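Local coordinates for protein putative hexose oxidase (Nonomuraea sp. ATCC 39727, PDB 5AWV) that probably oxidises a sugar of teicoplanin-type glycopeptide antibiotics, using a flavin-adenine dinucleotide cofactor attached covalently at two points, at residues Leu45-Glu57 with Gly356-Ala368. Sequence-based numbering, arbitrary orientation.
With NAG (2-acetamido-2-deoxy-beta-D-glucopyranose), chain B; N1L (2-amino-2-deoxy-beta-D-glucopyranuronic acid), chain C.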
loop_
_atom_site.group_PDB
_atom_site.type_symbol
_atom_site.label_atom_id
_atom_site.label_comp_id
_atom_site.label_asym_id
_atom_site.label_seq_id
_atom_site.Cartn_x
_atom_site.Cartn_y
_atom_site.Cartn_z
ATOM N N LEU A 45 17.493 8.518 -3.587
ATOM C CA LEU A 45 16.257 8.898 -2.949
ATOM C C LEU A 45 15.213 9.436 -3.921
ATOM O O LEU A 45 14.027 9.130 -3.756
ATOM C CB LEU A 45 16.503 9.826 -1.811
ATOM C CG LEU A 45 17.314 9.204 -0.681
ATOM C CD1 LEU A 45 17.737 10.246 0.352
ATOM C CD2 LEU A 45 16.509 8.116 0.001
ATOM N N LYS A 46 15.695 10.117 -4.971
ATOM C CA LYS A 46 14.849 10.730 -5.991
ATOM C C LYS A 46 14.250 9.609 -6.810
ATOM O O LYS A 46 13.186 9.759 -7.440
ATOM C CB LYS A 46 15.719 11.629 -6.901
ATOM C CG LYS A 46 14.980 12.517 -7.902
ATOM C CD LYS A 46 15.983 13.187 -8.867
ATOM C CE LYS A 46 16.143 12.380 -10.092
ATOM N NZ LYS A 46 14.910 12.573 -10.915
ATOM N N LEU A 47 14.971 8.508 -6.876
ATOM C CA LEU A 47 14.597 7.427 -7.815
ATOM C C LEU A 47 14.004 6.246 -7.136
ATOM O O LEU A 47 13.954 5.168 -7.697
ATOM C CB LEU A 47 15.807 6.998 -8.662
ATOM C CG LEU A 47 16.272 8.006 -9.696
ATOM C CD1 LEU A 47 17.582 7.501 -10.264
ATOM C CD2 LEU A 47 15.260 8.333 -10.803
ATOM N N ARG A 48 13.610 6.367 -5.894
ATOM C CA ARG A 48 13.136 5.119 -5.288
ATOM C C ARG A 48 11.641 4.849 -5.385
ATOM O O ARG A 48 11.171 3.883 -4.867
ATOM C CB ARG A 48 13.624 4.999 -3.876
ATOM C CG ARG A 48 12.963 5.846 -2.865
ATOM C CD ARG A 48 13.559 5.348 -1.544
ATOM N NE ARG A 48 12.834 5.964 -0.465
ATOM C CZ ARG A 48 11.753 5.471 0.154
ATOM N NH1 ARG A 48 11.304 4.248 -0.060
ATOM N NH2 ARG A 48 11.194 6.214 1.076
ATOM N N GLY A 49 10.917 5.666 -6.118
ATOM C CA GLY A 49 9.582 5.286 -6.563
ATOM C C GLY A 49 9.595 4.011 -7.383
ATOM O O GLY A 49 10.526 3.772 -8.166
ATOM N N ALA A 50 8.539 3.199 -7.213
ATOM C CA ALA A 50 8.330 1.976 -7.963
ATOM C C ALA A 50 8.016 2.142 -9.446
ATOM O O ALA A 50 8.491 1.345 -10.289
ATOM C CB ALA A 50 7.240 1.151 -7.330
ATOM N N ASN A 51 7.215 3.130 -9.792
ATOM C CA ASN A 51 6.773 3.250 -11.121
ATOM C C ASN A 51 7.654 4.240 -11.878
ATOM O O ASN A 51 7.577 5.442 -11.667
ATOM C CB ASN A 51 5.282 3.619 -11.152
ATOM C CG ASN A 51 4.678 3.604 -12.568
ATOM O OD1 ASN A 51 5.375 3.716 -13.582
ATOM N ND2 ASN A 51 3.374 3.399 -12.639
ATOM N N SER A 52 8.472 3.715 -12.794
ATOM C CA SER A 52 9.396 4.547 -13.575
ATOM C C SER A 52 8.778 5.465 -14.617
ATOM O O SER A 52 9.454 6.235 -15.158
ATOM C CB SER A 52 10.517 3.654 -14.200
ATOM O OG SER A 52 9.871 2.749 -15.059
ATOM N N ARG A 53 7.480 5.517 -14.773
ATOM C CA ARG A 53 6.816 6.581 -15.498
ATOM C C ARG A 53 6.979 7.976 -14.894
ATOM O O ARG A 53 6.920 8.947 -15.610
ATOM C CB ARG A 53 5.375 6.189 -15.640
ATOM C CG ARG A 53 4.476 7.111 -16.424
ATOM C CD ARG A 53 3.191 6.371 -16.706
ATOM N NE ARG A 53 2.054 7.232 -16.635
ATOM C CZ ARG A 53 0.980 7.010 -15.864
ATOM N NH1 ARG A 53 0.800 5.879 -15.059
ATOM N NH2 ARG A 53 0.038 7.939 -15.927
ATOM N N PHE A 54 7.185 8.083 -13.591
ATOM C CA PHE A 54 7.197 9.369 -12.902
ATOM C C PHE A 54 8.585 9.802 -12.411
ATOM O O PHE A 54 9.312 9.026 -11.766
ATOM C CB PHE A 54 6.273 9.285 -11.693
ATOM C CG PHE A 54 4.951 8.603 -11.959
ATOM C CD1 PHE A 54 4.128 9.074 -12.951
ATOM C CD2 PHE A 54 4.529 7.563 -11.176
ATOM C CE1 PHE A 54 2.875 8.500 -13.181
ATOM C CE2 PHE A 54 3.315 6.941 -11.432
ATOM C CZ PHE A 54 2.489 7.418 -12.433
ATOM N N ASN A 55 8.882 11.091 -12.602
ATOM C CA ASN A 55 10.140 11.674 -12.180
ATOM C C ASN A 55 9.926 13.055 -11.718
ATOM O O ASN A 55 9.086 13.752 -12.255
ATOM C CB ASN A 55 11.143 11.766 -13.349
ATOM C CG ASN A 55 11.665 10.417 -13.702
ATOM O OD1 ASN A 55 11.170 9.815 -14.644
ATOM N ND2 ASN A 55 12.546 9.863 -12.870
ATOM N N GLY A 56 10.690 13.427 -10.738
ATOM C CA GLY A 56 10.715 14.765 -10.214
ATOM C C GLY A 56 12.144 15.190 -10.005
ATOM O O GLY A 56 13.080 14.416 -10.269
ATOM N N GLU A 57 12.303 16.429 -9.566
ATOM C CA GLU A 57 13.614 17.025 -9.324
ATOM C C GLU A 57 13.446 17.938 -8.094
ATOM O O GLU A 57 13.346 19.135 -8.217
ATOM C CB GLU A 57 14.067 17.807 -10.604
ATOM C CG GLU A 57 15.505 18.326 -10.579
ATOM C CD GLU A 57 16.541 17.186 -10.502
ATOM O OE1 GLU A 57 16.266 16.126 -11.141
ATOM O OE2 GLU A 57 17.593 17.356 -9.800
ATOM N N GLY A 356 9.469 -10.733 -1.917
ATOM C CA GLY A 356 10.759 -10.458 -2.570
ATOM C C GLY A 356 11.043 -9.090 -3.199
ATOM O O GLY A 356 11.779 -9.034 -4.199
ATOM N N ARG A 357 10.523 -7.994 -2.627
ATOM C CA ARG A 357 10.693 -6.652 -3.246
ATOM C C ARG A 357 11.537 -5.683 -2.442
ATOM O O ARG A 357 11.424 -5.660 -1.217
ATOM C CB ARG A 357 9.338 -5.969 -3.499
ATOM C CG ARG A 357 9.316 -4.862 -4.573
ATOM C CD ARG A 357 9.198 -5.400 -6.005
ATOM N NE ARG A 357 9.717 -6.776 -6.123
ATOM C CZ ARG A 357 10.894 -7.165 -6.644
ATOM N NH1 ARG A 357 11.746 -6.310 -7.196
ATOM N NH2 ARG A 357 11.213 -8.462 -6.638
ATOM N N GLY A 358 12.349 -4.850 -3.107
ATOM C CA GLY A 358 12.597 -4.848 -4.576
ATOM C C GLY A 358 13.054 -3.526 -5.192
ATOM O O GLY A 358 14.261 -3.339 -5.444
ATOM N N GLY A 359 12.098 -2.632 -5.480
ATOM C CA GLY A 359 12.404 -1.252 -5.867
ATOM C C GLY A 359 11.818 -0.805 -7.192
ATOM O O GLY A 359 10.630 -1.023 -7.434
ATOM N N ARG A 360 12.640 -0.172 -8.043
ATOM C CA ARG A 360 12.129 0.555 -9.214
ATOM C C ARG A 360 11.828 -0.369 -10.373
ATOM O O ARG A 360 12.686 -1.093 -10.830
ATOM C CB ARG A 360 13.101 1.621 -9.664
ATOM C CG ARG A 360 12.509 2.564 -10.713
ATOM C CD ARG A 360 13.429 3.761 -10.859
ATOM N NE ARG A 360 12.921 4.903 -11.594
ATOM C CZ ARG A 360 12.039 5.791 -11.169
ATOM N NH1 ARG A 360 11.384 5.637 -10.019
ATOM N NH2 ARG A 360 11.723 6.809 -11.962
ATOM N N GLY A 361 10.622 -0.274 -10.901
ATOM C CA GLY A 361 10.123 -1.208 -11.899
ATOM C C GLY A 361 9.916 -0.565 -13.247
ATOM O O GLY A 361 10.185 0.591 -13.409
ATOM N N PRO A 362 9.382 -1.315 -14.213
ATOM C CA PRO A 362 9.058 -0.733 -15.512
ATOM C C PRO A 362 7.857 0.215 -15.409
ATOM O O PRO A 362 7.198 0.330 -14.370
ATOM C CB PRO A 362 8.717 -1.968 -16.358
ATOM C CG PRO A 362 8.039 -2.854 -15.355
ATOM C CD PRO A 362 8.678 -2.593 -14.003
ATOM N N ALA A 363 7.634 0.950 -16.458
ATOM C CA ALA A 363 6.629 1.946 -16.491
ATOM C C ALA A 363 5.243 1.223 -16.644
ATOM O O ALA A 363 5.148 0.267 -17.346
ATOM C CB ALA A 363 6.935 2.874 -17.634
ATOM N N SER A 364 4.209 1.623 -15.921
ATOM C CA SER A 364 2.923 0.976 -16.021
ATOM C C SER A 364 1.793 1.944 -15.744
ATOM O O SER A 364 1.996 3.019 -15.182
ATOM C CB SER A 364 2.911 -0.229 -15.049
ATOM O OG SER A 364 2.822 0.231 -13.716
ATOM N N LYS A 365 0.595 1.574 -16.145
ATOM C CA LYS A 365 -0.636 2.289 -15.810
ATOM C C LYS A 365 -1.679 1.270 -15.443
ATOM O O LYS A 365 -1.943 0.322 -16.219
ATOM C CB LYS A 365 -1.133 3.069 -17.013
ATOM C CG LYS A 365 -2.505 3.679 -16.916
ATOM C CD LYS A 365 -2.477 4.828 -16.015
ATOM C CE LYS A 365 -3.795 5.558 -16.000
ATOM N NZ LYS A 365 -3.730 6.588 -14.927
ATOM N N THR A 366 -2.301 1.453 -14.268
ATOM C CA THR A 366 -3.318 0.604 -13.814
ATOM C C THR A 366 -4.555 1.455 -13.583
ATOM O O THR A 366 -4.467 2.565 -13.023
ATOM C CB THR A 366 -2.925 -0.078 -12.482
ATOM O OG1 THR A 366 -1.800 -0.897 -12.644
ATOM C CG2 THR A 366 -4.065 -0.932 -11.947
ATOM N N LYS A 367 -5.679 0.995 -14.058
ATOM C CA LYS A 367 -6.981 1.614 -13.858
ATOM C C LYS A 367 -7.790 0.615 -13.079
ATOM O O LYS A 367 -7.486 -0.592 -13.132
ATOM C CB LYS A 367 -7.629 2.004 -15.181
ATOM C CG LYS A 367 -6.731 2.871 -16.028
ATOM C CD LYS A 367 -7.193 3.232 -17.407
ATOM C CE LYS A 367 -8.494 3.968 -17.396
ATOM N NZ LYS A 367 -8.375 5.377 -16.913
ATOM N N ALA A 368 -8.810 1.033 -12.363
ATOM C CA ALA A 368 -9.477 0.096 -11.389
ATOM C C ALA A 368 -10.971 0.357 -11.197
ATOM O O ALA A 368 -11.484 1.441 -11.483
ATOM C CB ALA A 368 -8.762 0.259 -10.021
HETATM C C1 NAG B . 10.925 -6.129 -12.464
HETATM C C2 NAG B . 11.986 -5.245 -11.828
HETATM C C3 NAG B . 12.516 -4.242 -12.844
HETATM C C4 NAG B . 13.013 -4.921 -14.110
HETATM C C5 NAG B . 11.998 -5.938 -14.620
HETATM C C6 NAG B . 12.625 -6.682 -15.784
HETATM C C7 NAG B . 11.931 -4.202 -9.544
HETATM C C8 NAG B . 13.412 -4.583 -9.281
HETATM N N2 NAG B . 11.341 -4.536 -10.710
HETATM O O3 NAG B . 13.608 -3.527 -12.261
HETATM O O4 NAG B . 13.188 -3.903 -15.115
HETATM O O5 NAG B . 11.582 -6.857 -13.546
HETATM O O6 NAG B . 11.478 -7.207 -16.454
HETATM O O7 NAG B . 11.293 -3.641 -8.658
HETATM C C1 N1L C . 1.052 -5.418 -8.728
HETATM C C2 N1L C . 0.523 -4.701 -10.074
HETATM C C3 N1L C . -0.412 -3.509 -9.790
HETATM C C4 N1L C . -1.542 -4.021 -8.922
HETATM C C5 N1L C . -0.966 -4.450 -7.545
HETATM C C6 N1L C . -2.066 -4.862 -6.531
HETATM N N2 N1L C . 1.597 -4.230 -10.945
HETATM O O3 N1L C . -1.015 -2.969 -11.060
HETATM O O4 N1L C . -2.641 -2.985 -8.782
HETATM O O5 N1L C . -0.084 -5.626 -7.735
HETATM O O6B N1L C . -2.432 -6.237 -6.571
HETATM O O6A N1L C . -3.251 -4.229 -6.805
HETATM O O HOH W 1 11.134 7.950 -7.811
HETATM O O HOH W 2 8.485 6.842 -9.480
HETATM O O HOH W 3 -2.207 8.970 -15.529
#
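R360 reaches into the loop 47-55 and is gripped there by backbone carbonyls. Its chain is extended from CG to NE, with CG anti to the backbone N (chi1 -170°), which carries the guanidinium between L47 and S52. L47 CD2 lies over one face of this group, 4.0 Å from R360 NH2. S52 CA lies over the opposite face. R360 NH2 donates to F54 O (3.3 Å), nearly in the guanidinium plane. R360 NH1 donates to G49 O (2.8 Å), but the bond is bent (136°), with NH1 above the plane of the G49 carbonyl. Two waters also accept from NH1, one of them weakly; they lie beside N51 O and K46 O. The positive group is thus fixed in rotation by bonds at its edge and carbon on both faces.

Beside it, G361 N donates to A50 O, and S52 OG returns a bond to G361 O (2.7 Å), in the carbonyl plane and on a lone pair. The amide of N51 reaches back to the start of strand 363-371. Its ND2 gives an almost straight bond to S364 O (2.9 Å, 174°), in its own amide plane. Its OD1 accepts from R53 N, closing an Asx turn, and only weakly from S364 N. R53 NH1 is a second donor to S364 O (3.1 Å). F54 CE1 covers one face of the R53 guanidinium, and the K365 side chain crosses that of R53 obliquely. R53 NH2 and K365 NZ are 4.1 Å apart; K365 NZ pairs with D475, which probably eases the repulsion.

The contact joins the loop after helix 42-46, where A50 packs on the FAD-linked H91, to the edge strand of the seven-stranded antiparallel sheet. T366 on this strand lines the aminoglucuronate pocket. The contact therefore lies beside the flavin and sugar sites of a berberine-bridge-type oxidase.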